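Local coordinates for GCN5-related N-acetyltransferase (Anabaena variabilis, PDB 2OZG) that acts as a GCN5-related N-acetyltransferase that binds coenzyme A, possibly with aminoglycosides as acetyl acceptors, at the interface of chains A and B. Numbering follows the deposited sequence. Chains: chain A/B, GCN5-related N-acetyltransferase.

The interface of chains A and B. Residues chain A 266-268, 270-271; chain B 285, 359-360, 364, 368.
The ring of B:Phe360 packs against chain A, with A:Ala268 and A:Leu271 on one face and B:Leu359 and A:Ile266 on the other. The patch joins a segment of one GNAT acetyltransferase domain to the sterol carrier protein-like domain of the other chain, with B:Arg285 contributed by the partner's GNAT strand 279-290; its twin recurs across a two-fold axis, though the structure alone does not prove this pairing biological. A:Ala268 CA lies above the plane just beyond the rim, 3.6 Å from B:Phe360 CE1, and the isobutyl tip of A:Leu271 runs antiparallel to the ring's side chain. B:Leu359 lies off-centre over the other face, with A:Ile266 CG2 on the same side but beyond the rim, 3.9 Å from B:Phe360 CE1. B:Arg285 NH1 and B:Gln364 OE1 lie at the ring edge, in plane. With CG anti to the carbonyl carbon (chi1 -66°) and an extended chain beyond, B:Arg285 brings its guanidinium to the backbone of A:Asp267. NH2 donates to A:Asp267 O at 3.0 Å, tilted 22° from the carbonyl plane; NH1 reaches A:Thr270 OG1 weakly. An alanine in place of B:Arg285 would probably leave the A:Asp267 carbonyl without its donor from the partner chain and open a gap beside the phenyl edge. Behind this carbonyl, A:Asp267 OD2 accepts from A:Thr270 N on the syn side and A:Thr270 OG1 on the anti side, both at 2.8 Å, pinning the start of 3-10 helix 269-272. A water bridges A:Ile266 O and B:Gln364; the side-chain amide nitrogen NE2 lies 3.1 Å from the water oxygen. B:Thr368 OG1, tied to B:Gln364 O, packs against A:Leu271 CD2 at 3.5 Å.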
loop_
_atom_site.group_PDB
_atom_site.type_symbol
_atom_site.label_atom_id
_atom_site.label_comp_id
_atom_site.label_asym_id
_atom_site.label_seq_id
_atom_site.Cartn_x
_atom_site.Cartn_y
_atom_site.Cartn_z
ATOM N N ILE A 266 18.699 -18.522 11.646
ATOM C CA ILE A 266 20.037 -18.196 11.237
ATOM C C ILE A 266 20.354 -19.092 10.035
ATOM O O ILE A 266 21.100 -20.047 10.128
ATOM C CB ILE A 266 21.082 -18.418 12.358
ATOM C CG1 ILE A 266 20.635 -17.725 13.623
ATOM C CG2 ILE A 266 22.436 -17.807 11.912
ATOM C CD1 ILE A 266 20.784 -16.280 13.522
ATOM N N ASP A 267 19.767 -18.772 8.905
ATOM C CA ASP A 267 19.921 -19.602 7.745
ATOM C C ASP A 267 21.357 -19.587 7.186
ATOM O O ASP A 267 21.921 -18.546 6.926
ATOM C CB ASP A 267 18.921 -19.150 6.693
ATOM C CG ASP A 267 19.255 -19.655 5.306
ATOM O OD1 ASP A 267 18.945 -20.805 4.999
ATOM O OD2 ASP A 267 19.799 -18.855 4.509
ATOM N N ALA A 268 21.884 -20.766 6.901
ATOM C CA ALA A 268 23.221 -20.928 6.353
ATOM C C ALA A 268 23.303 -20.822 4.813
ATOM O O ALA A 268 24.372 -20.502 4.261
ATOM C CB ALA A 268 23.785 -22.275 6.818
ATOM N N THR A 270 22.069 -18.641 2.882
ATOM C CA THR A 270 22.312 -17.241 2.508
ATOM C C THR A 270 23.795 -16.863 2.658
ATOM O O THR A 270 24.230 -15.823 2.173
ATOM C CB THR A 270 21.417 -16.292 3.315
ATOM O OG1 THR A 270 21.476 -16.616 4.700
ATOM C CG2 THR A 270 19.958 -16.394 2.850
ATOM N N LEU A 271 24.577 -17.726 3.285
ATOM C CA LEU A 271 26.009 -17.440 3.434
ATOM C C LEU A 271 26.665 -17.407 2.046
ATOM O O LEU A 271 27.593 -16.640 1.801
ATOM C CB LEU A 271 26.687 -18.480 4.356
ATOM C CG LEU A 271 28.213 -18.364 4.499
ATOM C CD1 LEU A 271 28.588 -17.031 5.078
ATOM C CD2 LEU A 271 28.729 -19.473 5.337
ATOM N N ARG B 285 23.716 -8.803 8.790
ATOM C CA ARG B 285 24.896 -9.455 9.283
ATOM C C ARG B 285 26.075 -8.532 9.114
ATOM O O ARG B 285 26.351 -8.050 8.057
ATOM C CB ARG B 285 25.157 -10.787 8.616
ATOM C CG ARG B 285 24.091 -11.798 8.937
ATOM C CD ARG B 285 24.283 -13.093 8.157
ATOM N NE ARG B 285 23.181 -13.976 8.452
ATOM C CZ ARG B 285 22.881 -15.066 7.765
ATOM N NH1 ARG B 285 23.652 -15.456 6.756
ATOM N NH2 ARG B 285 21.787 -15.754 8.081
ATOM N N LEU B 359 28.904 -17.912 14.532
ATOM C CA LEU B 359 27.706 -17.646 13.743
ATOM C C LEU B 359 27.196 -18.953 13.133
ATOM O O LEU B 359 25.977 -19.222 13.118
ATOM C CB LEU B 359 28.033 -16.642 12.602
ATOM C CG LEU B 359 26.836 -16.274 11.734
ATOM C CD1 LEU B 359 25.710 -15.672 12.533
ATOM C CD2 LEU B 359 27.249 -15.351 10.600
ATOM N N PHE B 360 28.123 -19.697 12.519
ATOM C CA PHE B 360 27.856 -21.007 11.944
ATOM C C PHE B 360 28.762 -22.020 12.565
ATOM O O PHE B 360 29.915 -21.697 12.931
ATOM C CB PHE B 360 28.050 -20.958 10.415
ATOM C CG PHE B 360 27.054 -20.049 9.748
ATOM C CD1 PHE B 360 25.719 -20.333 9.824
ATOM C CD2 PHE B 360 27.461 -18.908 9.081
ATOM C CE1 PHE B 360 24.763 -19.489 9.217
ATOM C CE2 PHE B 360 26.534 -18.084 8.482
ATOM C CZ PHE B 360 25.203 -18.359 8.564
ATOM N N GLN B 364 28.076 -26.696 9.626
ATOM C CA GLN B 364 27.447 -25.728 8.707
ATOM C C GLN B 364 28.465 -25.078 7.760
ATOM O O GLN B 364 28.165 -24.812 6.626
ATOM C CB GLN B 364 26.722 -24.628 9.495
ATOM C CG GLN B 364 25.374 -25.131 10.098
ATOM C CD GLN B 364 24.755 -24.124 10.990
ATOM O OE1 GLN B 364 25.439 -23.495 11.845
ATOM N NE2 GLN B 364 23.442 -23.926 10.818
ATOM N N THR B 368 28.673 -25.580 3.524
ATOM C CA THR B 368 28.654 -24.395 2.662
ATOM C C THR B 368 30.048 -24.132 2.085
ATOM O O THR B 368 30.320 -23.068 1.508
ATOM C CB THR B 368 28.120 -23.166 3.421
ATOM O OG1 THR B 368 28.923 -22.902 4.578
ATOM C CG2 THR B 368 26.683 -23.399 3.882
HETATM O O HOH W 1 21.685 -21.829 12.174
#